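Local coordinates for LanC-like protein GCR2 (Arabidopsis thaliana, PDB 3T33) that may take part in abscisic acid signalling and carries a zinc ion in a helical LanC-like fold, at residues A[262-267]-A[311-316]; A[58-63]-A[88-93]; A[13-18]-A[39-44]. All coordinates share one frame; numbering follows the deposited sequence.

Contact 2 packs helix on helix, contact 1 joins a helix and the loop after it to a second helix, and contact 3 lays an irregular N-terminal segment on a helix. Contact 2 is the buried one, a leucine methyl packing on the aliphatic part of a lysine and on a valine between helices 45-69 and 84-98. Contact 1 is partly buried and mixed: an isoleucine–alanine pair lies beside a salt bridge at the end of helix 250-265. Contact 3, also partly buried, is apolar and involves the short helix 36-42, followed in the chain by helix 45-69 of contact 2. Contacts 1 and 2 lie on opposite sides of the chain's centre, nearest atoms about 21 Å apart.

Contact 1 of 3, residues A[262-267]-A[311-316]; sequences YMIQNR and VEAAME
Ile264 leans on Ala313, and one turn of backbone later Arg267 reaches over to Glu316. The isoleucine can be followed outward from CB. Its CG2 branch, anti to the backbone N, passes Ala313 CB at 4.2 Å, while CG1 on the other branch lies 4.0 Å from that same methyl carbon. The tip makes the closest approach, with Ile264 CD1 3.6 Å from Ala313 CB, so the alanine methyl faces both branches of the isoleucine. Leu298 of helix 291-305 touches both residues and continues this apolar patch.

Arg267 follows the end of helix 250-265. Its chain runs extended from CG to NE and carries the guanidinium to the extended carboxylate arm of Glu316, the two side chains crossing at about a right angle. Arg267 NH2 lies 2.6 Å from Glu316 OE2 in a salt bridge, but the N-H points poorly at the oxygen (122°), and the hydrogen bond is weak. The guanidinium and carboxylate planes stand 72° apart, so this is a lopsided pairing through one oxygen, without the two parallel bonds of a coplanar pair.

On the far side of the helix end, Asn266 ND2 donates to Tyr262 O at 3.1 Å. The arrangement joins helices 250-265 and 308-324 by apolar packing flanked by an ion pair, within the helical α/α-toroid characteristic of LanC-like proteins.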
loop_
_atom_site.group_PDB
_atom_site.type_symbol
_atom_site.label_atom_id
_atom_site.label_comp_id
_atom_site.label_asym_id
_atom_site.label_seq_id
_atom_site.Cartn_x
_atom_site.Cartn_y
_atom_site.Cartn_z
ATOM N N TYR A 262 16.021 -15.242 5.594
ATOM C CA TYR A 262 17.148 -14.907 4.741
ATOM C C TYR A 262 17.312 -13.409 4.646
ATOM O O TYR A 262 18.363 -12.902 4.915
ATOM C CB TYR A 262 16.957 -15.518 3.350
ATOM C CG TYR A 262 17.963 -15.007 2.360
ATOM C CD1 TYR A 262 19.242 -15.574 2.288
ATOM C CD2 TYR A 262 17.657 -13.942 1.529
ATOM C CE1 TYR A 262 20.164 -15.097 1.404
ATOM C CE2 TYR A 262 18.558 -13.473 0.647
ATOM C CZ TYR A 262 19.812 -14.048 0.597
ATOM O OH TYR A 262 20.712 -13.561 -0.286
ATOM N N MET A 263 16.245 -12.701 4.275
ATOM C CA MET A 263 16.237 -11.230 4.147
ATOM C C MET A 263 16.581 -10.475 5.443
ATOM O O MET A 263 17.286 -9.473 5.431
ATOM C CB MET A 263 14.861 -10.788 3.659
ATOM C CG MET A 263 14.542 -11.200 2.198
ATOM S SD MET A 263 12.946 -10.576 1.523
ATOM C CE MET A 263 13.590 -9.078 0.866
ATOM N N ILE A 264 16.090 -10.964 6.567
ATOM C CA ILE A 264 16.379 -10.341 7.846
ATOM C C ILE A 264 17.884 -10.408 8.102
ATOM O O ILE A 264 18.553 -9.369 8.233
ATOM C CB ILE A 264 15.495 -10.971 8.975
ATOM C CG1 ILE A 264 14.025 -10.623 8.710
ATOM C CG2 ILE A 264 15.918 -10.485 10.395
ATOM C CD1 ILE A 264 13.049 -11.345 9.559
ATOM N N GLN A 265 18.429 -11.633 8.072
ATOM C CA GLN A 265 19.857 -11.892 8.386
ATOM C C GLN A 265 20.804 -11.147 7.443
ATOM O O GLN A 265 22.000 -11.067 7.705
ATOM C CB GLN A 265 20.162 -13.396 8.331
ATOM C CG GLN A 265 19.190 -14.283 9.159
ATOM C CD GLN A 265 19.322 -15.806 8.862
ATOM O OE1 GLN A 265 18.380 -16.591 9.113
ATOM N NE2 GLN A 265 20.496 -16.226 8.348
ATOM N N ASN A 266 20.273 -10.570 6.368
ATOM C CA ASN A 266 21.127 -10.101 5.288
ATOM C C ASN A 266 20.900 -8.665 4.870
ATOM O O ASN A 266 21.335 -8.243 3.790
ATOM C CB ASN A 266 20.981 -11.018 4.087
ATOM C CG ASN A 266 21.900 -12.205 4.166
ATOM O OD1 ASN A 266 23.099 -12.020 4.101
ATOM N ND2 ASN A 266 21.349 -13.422 4.329
ATOM N N ARG A 267 20.242 -7.923 5.744
ATOM C CA ARG A 267 19.969 -6.499 5.553
ATOM C C ARG A 267 21.222 -5.652 5.820
ATOM O O ARG A 267 22.236 -6.160 6.314
ATOM C CB ARG A 267 18.790 -6.068 6.463
ATOM C CG ARG A 267 19.109 -6.188 7.933
ATOM C CD ARG A 267 17.903 -6.171 8.891
ATOM N NE ARG A 267 18.439 -5.931 10.228
ATOM C CZ ARG A 267 17.838 -6.155 11.391
ATOM N NH1 ARG A 267 16.619 -6.646 11.457
ATOM N NH2 ARG A 267 18.492 -5.887 12.509
ATOM N N VAL A 311 8.160 -10.202 14.621
ATOM C CA VAL A 311 7.763 -9.072 15.460
ATOM C C VAL A 311 8.908 -8.050 15.588
ATOM O O VAL A 311 8.756 -6.864 15.255
ATOM C CB VAL A 311 7.349 -9.544 16.884
ATOM C CG1 VAL A 311 6.864 -8.380 17.732
ATOM C CG2 VAL A 311 6.263 -10.537 16.822
ATOM N N GLU A 312 10.080 -8.520 16.004
ATOM C CA GLU A 312 11.159 -7.613 16.317
ATOM C C GLU A 312 11.735 -7.014 15.064
ATOM O O GLU A 312 12.105 -5.827 15.048
ATOM C CB GLU A 312 12.265 -8.312 17.147
ATOM C CG GLU A 312 11.893 -8.552 18.646
ATOM C CD GLU A 312 13.091 -9.086 19.480
ATOM O OE1 GLU A 312 14.140 -9.456 18.869
ATOM O OE2 GLU A 312 12.986 -9.120 20.747
ATOM N N ALA A 313 11.811 -7.843 14.021
ATOM C CA ALA A 313 12.315 -7.391 12.737
ATOM C C ALA A 313 11.404 -6.298 12.138
ATOM O O ALA A 313 11.892 -5.294 11.604
ATOM C CB ALA A 313 12.466 -8.566 11.786
ATOM N N ALA A 314 10.086 -6.509 12.259
ATOM C CA ALA A 314 9.080 -5.498 11.853
ATOM C C ALA A 314 9.306 -4.193 12.599
ATOM O O ALA A 314 9.317 -3.133 11.971
ATOM C CB ALA A 314 7.649 -5.990 12.107
ATOM N N MET A 315 9.525 -4.282 13.924
ATOM C CA MET A 315 9.730 -3.093 14.744
ATOM C C MET A 315 10.980 -2.421 14.319
ATOM O O MET A 315 11.024 -1.192 14.225
ATOM C CB MET A 315 9.711 -3.385 16.271
ATOM C CG MET A 315 8.285 -3.723 16.833
ATOM S SD MET A 315 8.029 -4.176 18.618
ATOM C CE MET A 315 9.296 -5.381 18.877
ATOM N N GLU A 316 11.994 -3.204 13.997
ATOM C CA GLU A 316 13.289 -2.610 13.612
ATOM C C GLU A 316 13.251 -1.926 12.275
ATOM O O GLU A 316 13.931 -0.920 12.061
ATOM C CB GLU A 316 14.375 -3.692 13.578
ATOM C CG GLU A 316 14.734 -4.201 14.945
ATOM C CD GLU A 316 16.002 -5.094 14.928
ATOM O OE1 GLU A 316 15.975 -6.163 15.602
ATOM O OE2 GLU A 316 17.012 -4.729 14.245
#

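Contact 2 of 3, residues A[58-63]-A[88-93]; sequences SIKDKV and AYLLFK
Leu90 CD2 is the atom on which this contact turns: it packs against the backbone and the inner side chain of Lys60 and also reaches Val63, one turn further along. It lies 3.9 Å from Lys60 CA and 4.1 Å from Lys60 CG, so the lysine contributes its aliphatic base here. Val63 approaches with its branch carbon, CB being 4.2 Å from Leu90 CD2. Leu91 adds a looser touch, its CD2 4.4 Å from Lys60 CD.

The torsions explain how one lysine serves two environments. With CG anti to the backbone N (chi1 176°), the chain first runs past Leu90; a bend at chi3 (90°) then redirects its end. There NZ forms a salt bridge with Asp103, with a weak hydrogen bond to Ser94, which gives the ammonium of this buried residue polar partners.

The axes of the two segments come within 10.6 Å and run roughly antiparallel, 148° apart. Leu91 also touches Asp103, Leu106 and Asn110 of helix 101-118, while Ile59 faces helix 392-402. Helices 45-69 and 84-98 thus meet side by side, with helix 101-118 alongside Leu91 and helix 392-402 alongside Ile59.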
loop_
_atom_site.group_PDB
_atom_site.type_symbol
_atom_site.label_atom_id
_atom_site.label_comp_id
_atom_site.label_asym_id
_atom_site.label_seq_id
_atom_site.Cartn_x
_atom_site.Cartn_y
_atom_site.Cartn_z
ATOM N N SER A 58 -10.858 17.966 0.500
ATOM C CA SER A 58 -10.405 18.904 -0.511
ATOM C C SER A 58 -9.464 18.243 -1.464
ATOM O O SER A 58 -9.614 18.494 -2.626
ATOM C CB SER A 58 -9.754 20.181 0.019
ATOM O OG SER A 58 -10.198 20.479 1.343
ATOM N N ILE A 59 -8.481 17.444 -1.010
ATOM C CA ILE A 59 -7.608 16.720 -1.997
ATOM C C ILE A 59 -8.476 15.852 -2.952
ATOM O O ILE A 59 -8.370 15.965 -4.164
ATOM C CB ILE A 59 -6.465 15.903 -1.342
ATOM C CG1 ILE A 59 -5.576 16.824 -0.520
ATOM C CG2 ILE A 59 -5.596 15.082 -2.377
ATOM C CD1 ILE A 59 -4.690 16.028 0.474
ATOM N N LYS A 60 -9.319 15.003 -2.372
ATOM C CA LYS A 60 -10.193 14.139 -3.156
ATOM C C LYS A 60 -10.908 14.929 -4.246
ATOM O O LYS A 60 -10.919 14.528 -5.410
ATOM C CB LYS A 60 -11.214 13.449 -2.251
ATOM C CG LYS A 60 -12.232 12.601 -2.997
ATOM C CD LYS A 60 -13.376 12.184 -2.088
ATOM C CE LYS A 60 -14.500 13.208 -2.107
ATOM N NZ LYS A 60 -15.811 12.602 -1.747
ATOM N N ASP A 61 -11.503 16.053 -3.862
ATOM C CA ASP A 61 -12.214 16.905 -4.808
ATOM C C ASP A 61 -11.284 17.386 -5.916
ATOM O O ASP A 61 -11.632 17.340 -7.096
ATOM C CB ASP A 61 -12.837 18.102 -4.088
ATOM C CG ASP A 61 -14.161 17.764 -3.432
ATOM O OD1 ASP A 61 -14.526 16.569 -3.408
ATOM O OD2 ASP A 61 -14.837 18.691 -2.940
ATOM N N LYS A 62 -10.099 17.845 -5.528
ATOM C CA LYS A 62 -9.113 18.327 -6.489
ATOM C C LYS A 62 -8.730 17.228 -7.474
ATOM O O LYS A 62 -8.608 17.472 -8.674
ATOM C CB LYS A 62 -7.867 18.842 -5.765
ATOM C CG LYS A 62 -6.720 19.213 -6.691
ATOM C CD LYS A 62 -7.125 20.316 -7.656
ATOM C CE LYS A 62 -5.916 21.113 -8.120
ATOM N NZ LYS A 62 -6.185 21.841 -9.391
ATOM N N VAL A 63 -8.541 16.018 -6.958
ATOM C CA VAL A 63 -8.181 14.879 -7.790
ATOM C C VAL A 63 -9.306 14.515 -8.781
ATOM O O VAL A 63 -9.024 14.282 -9.928
ATOM C CB VAL A 63 -7.788 13.626 -6.937
ATOM C CG1 VAL A 63 -7.551 12.400 -7.867
ATOM C CG2 VAL A 63 -6.532 13.902 -6.147
ATOM N N ALA A 88 -11.078 6.180 -9.027
ATOM C CA ALA A 88 -12.185 5.385 -8.589
ATOM C C ALA A 88 -11.926 4.777 -7.199
ATOM O O ALA A 88 -12.823 4.696 -6.341
ATOM C CB ALA A 88 -12.468 4.229 -9.627
ATOM N N TYR A 89 -10.714 4.294 -6.982
ATOM C CA TYR A 89 -10.406 3.651 -5.706
ATOM C C TYR A 89 -10.432 4.635 -4.560
ATOM O O TYR A 89 -10.909 4.351 -3.476
ATOM C CB TYR A 89 -9.051 2.884 -5.798
ATOM C CG TYR A 89 -8.951 1.761 -4.803
ATOM C CD1 TYR A 89 -10.061 1.016 -4.399
ATOM C CD2 TYR A 89 -7.742 1.502 -4.174
ATOM C CE1 TYR A 89 -9.933 0.001 -3.416
ATOM C CE2 TYR A 89 -7.613 0.519 -3.227
ATOM C CZ TYR A 89 -8.680 -0.243 -2.856
ATOM O OH TYR A 89 -8.409 -1.207 -1.874
ATOM N N LEU A 90 -9.935 5.815 -4.815
ATOM C CA LEU A 90 -9.974 6.880 -3.806
ATOM C C LEU A 90 -11.442 7.201 -3.447
ATOM O O LEU A 90 -11.779 7.462 -2.270
ATOM C CB LEU A 90 -9.221 8.102 -4.322
ATOM C CG LEU A 90 -9.445 9.371 -3.436
ATOM C CD1 LEU A 90 -8.927 9.172 -1.993
ATOM C CD2 LEU A 90 -8.794 10.621 -4.114
ATOM N N LEU A 91 -12.316 7.168 -4.473
ATOM C CA LEU A 91 -13.746 7.434 -4.325
ATOM C C LEU A 91 -14.411 6.336 -3.574
ATOM O O LEU A 91 -15.310 6.577 -2.730
ATOM C CB LEU A 91 -14.396 7.633 -5.712
ATOM C CG LEU A 91 -14.189 9.067 -6.213
ATOM C CD1 LEU A 91 -14.462 9.112 -7.675
ATOM C CD2 LEU A 91 -15.155 9.994 -5.482
ATOM N N PHE A 92 -14.003 5.111 -3.898
ATOM C CA PHE A 92 -14.420 3.946 -3.106
ATOM C C PHE A 92 -14.012 4.049 -1.583
ATOM O O PHE A 92 -14.820 3.804 -0.703
ATOM C CB PHE A 92 -13.897 2.636 -3.731
ATOM C CG PHE A 92 -14.464 1.409 -3.079
ATOM C CD1 PHE A 92 -15.803 1.092 -3.219
ATOM C CD2 PHE A 92 -13.679 0.598 -2.287
ATOM C CE1 PHE A 92 -16.362 -0.016 -2.564
ATOM C CE2 PHE A 92 -14.240 -0.518 -1.617
ATOM C CZ PHE A 92 -15.596 -0.819 -1.790
ATOM N N LYS A 93 -12.764 4.380 -1.300
ATOM C CA LYS A 93 -12.297 4.539 0.068
ATOM C C LYS A 93 -13.111 5.646 0.781
ATOM O O LYS A 93 -13.456 5.551 1.972
ATOM C CB LYS A 93 -10.839 4.965 0.013
ATOM C CG LYS A 93 -10.290 5.352 1.341
ATOM C CD LYS A 93 -9.515 4.212 2.012
ATOM C CE LYS A 93 -10.282 3.574 3.031
ATOM N NZ LYS A 93 -9.604 2.304 3.460
#

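Contact 3 of 3, residues A[13-18]-A[39-44]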
loop_
_atom_site.group_PDB
_atom_site.type_symbol
_atom_site.label_atom_id
_atom_site.label_comp_id
_atom_site.label_asym_id
_atom_site.label_seq_id
_atom_site.Cartn_x
_atom_site.Cartn_y
_atom_site.Cartn_z
ATOM N N ASN A 13 14.029 13.913 10.471
ATOM C CA ASN A 13 12.909 13.820 11.401
ATOM C C ASN A 13 13.286 14.317 12.787
ATOM O O ASN A 13 13.816 13.550 13.576
ATOM C CB ASN A 13 12.392 12.385 11.520
ATOM C CG ASN A 13 11.085 12.308 12.271
ATOM O OD1 ASN A 13 10.530 11.230 12.442
ATOM N ND2 ASN A 13 10.568 13.455 12.723
ATOM N N GLU A 14 12.994 15.580 13.073
ATOM C CA GLU A 14 13.245 16.165 14.379
ATOM C C GLU A 14 11.930 16.327 15.169
ATOM O O GLU A 14 11.912 16.885 16.288
ATOM C CB GLU A 14 13.961 17.533 14.275
ATOM C CG GLU A 14 15.269 17.632 13.421
ATOM C CD GLU A 14 16.504 16.856 13.965
ATOM O OE1 GLU A 14 16.436 16.214 15.043
ATOM O OE2 GLU A 14 17.559 16.883 13.278
ATOM N N MET A 15 10.830 15.847 14.607
ATOM C CA MET A 15 9.584 15.784 15.359
ATOM C C MET A 15 9.739 15.060 16.722
ATOM O O MET A 15 10.512 14.113 16.880
ATOM C CB MET A 15 8.491 15.135 14.515
ATOM C CG MET A 15 8.130 15.959 13.298
ATOM S SD MET A 15 6.665 15.365 12.463
ATOM C CE MET A 15 7.503 14.146 11.473
ATOM N N PRO A 16 9.013 15.539 17.718
ATOM C CA PRO A 16 9.081 15.014 19.090
ATOM C C PRO A 16 8.614 13.575 19.184
ATOM O O PRO A 16 7.595 13.203 18.564
ATOM C CB PRO A 16 8.154 15.933 19.879
ATOM C CG PRO A 16 7.441 16.782 18.869
ATOM C CD PRO A 16 8.280 16.805 17.628
ATOM N N GLU A 17 9.373 12.774 19.920
ATOM C CA GLU A 17 9.014 11.402 20.198
ATOM C C GLU A 17 7.703 11.355 20.963
ATOM O O GLU A 17 7.327 12.283 21.690
ATOM C CB GLU A 17 10.092 10.685 21.007
ATOM C CG GLU A 17 11.451 10.490 20.298
ATOM C CD GLU A 17 11.418 9.509 19.094
ATOM O OE1 GLU A 17 10.567 8.580 19.086
ATOM O OE2 GLU A 17 12.262 9.669 18.168
ATOM N N PHE A 18 7.004 10.250 20.804
ATOM C CA PHE A 18 5.821 10.032 21.582
ATOM C C PHE A 18 6.118 10.018 23.108
ATOM O O PHE A 18 7.061 9.349 23.575
ATOM C CB PHE A 18 5.167 8.727 21.131
ATOM C CG PHE A 18 3.947 8.403 21.864
ATOM C CD1 PHE A 18 2.800 9.173 21.700
ATOM C CD2 PHE A 18 3.934 7.338 22.748
ATOM C CE1 PHE A 18 1.653 8.889 22.386
ATOM C CE2 PHE A 18 2.807 7.046 23.449
ATOM C CZ PHE A 18 1.658 7.833 23.277
ATOM N N LYS A 39 1.305 21.858 17.255
ATOM C CA LYS A 39 -0.066 21.924 17.748
ATOM C C LYS A 39 -0.894 20.764 17.173
ATOM O O LYS A 39 -1.626 20.112 17.906
ATOM C CB LYS A 39 -0.682 23.298 17.445
ATOM C CG LYS A 39 0.096 24.410 18.242
ATOM C CD LYS A 39 -0.564 25.801 18.162
ATOM C CE LYS A 39 0.233 26.869 18.962
ATOM N NZ LYS A 39 -0.657 27.917 19.611
ATOM N N LEU A 40 -0.750 20.493 15.880
ATOM C CA LEU A 40 -1.351 19.296 15.277
ATOM C C LEU A 40 -0.968 18.024 16.066
ATOM O O LEU A 40 -1.818 17.200 16.402
ATOM C CB LEU A 40 -0.890 19.142 13.818
ATOM C CG LEU A 40 -1.448 20.095 12.780
ATOM C CD1 LEU A 40 -0.775 19.929 11.401
ATOM C CD2 LEU A 40 -2.878 19.696 12.669
ATOM N N LEU A 41 0.309 17.875 16.391
ATOM C CA LEU A 41 0.739 16.627 17.001
ATOM C C LEU A 41 0.119 16.413 18.381
ATOM O O LEU A 41 -0.121 15.280 18.771
ATOM C CB LEU A 41 2.265 16.555 17.082
ATOM C CG LEU A 41 2.987 16.468 15.724
ATOM C CD1 LEU A 41 4.440 16.827 15.888
ATOM C CD2 LEU A 41 2.880 15.085 15.176
ATOM N N SER A 42 -0.122 17.499 19.114
ATOM C CA SER A 42 -0.687 17.468 20.477
ATOM C C SER A 42 -2.187 17.167 20.460
ATOM O O SER A 42 -2.733 16.647 21.424
ATOM C CB SER A 42 -0.463 18.818 21.200
ATOM O OG SER A 42 0.898 19.251 21.167
ATOM N N LEU A 43 -2.846 17.537 19.370
ATOM C CA LEU A 43 -4.280 17.347 19.167
ATOM C C LEU A 43 -4.796 15.937 19.588
ATOM O O LEU A 43 -4.152 14.906 19.288
ATOM C CB LEU A 43 -4.548 17.584 17.712
ATOM C CG LEU A 43 -5.569 18.591 17.207
ATOM C CD1 LEU A 43 -5.574 19.937 17.965
ATOM C CD2 LEU A 43 -5.327 18.828 15.705
ATOM N N PRO A 44 -5.920 15.899 20.355
ATOM C CA PRO A 44 -6.482 14.587 20.599
ATOM C C PRO A 44 -7.060 13.977 19.269
ATOM O O PRO A 44 -7.505 14.692 18.359
ATOM C CB PRO A 44 -7.553 14.842 21.669
ATOM C CG PRO A 44 -7.873 16.243 21.584
ATOM C CD PRO A 44 -6.792 16.977 20.869
#
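The puckered ring of Pro16 meets Leu41 by its CG–CD side: Leu41 CD1 lies 4.2 Å from Pro16 CD and equally 4.2 Å from Pro16 CG, beside the CG–CD bond. The flat ring of the segment, that of Phe18, meets the ring of Tyr357 instead, the two planes inclined at about 40°.

From Met15 to Phe18 the backbone has the extended, polyproline II-like angles of a segment without regular hydrogen bonding. This N-terminal segment lies along the outside of the helical LanC-like fold and touches the final turn of helix 36-42. Leu41 is the sole residue of 39-44 to reach it. With chi2 at 163°, Leu41 CD1 is anti to CA and so points out from the helix and touches both the proline ring and the thioether of Met15. The methionine comes at the methyl by its sulfur, while chi3 of -85° turns CE aside. Ala361 of helix 353-375 touches both Met15 and Leu41, giving the two a shared apolar neighbour.

Helix 353-375 also holds both sides through polar bonds: Tyr357 OH bonds to Pro16 O, Arg358 forms a salt bridge with Glu17, and Lys360 NZ bonds to Leu41 O and Leu43 O, at the end of helix 36-42. That end is marked by Leu43, the first residue to leave helical geometry, whose N still bonds to Lys39 O at 3.2 Å; Pro44 then takes the N-cap position of helix 45-69. Across the contact itself the touch is purely apolar, and its second half is the approach of Met15 SD to Leu41 CD1, at 4.3 Å.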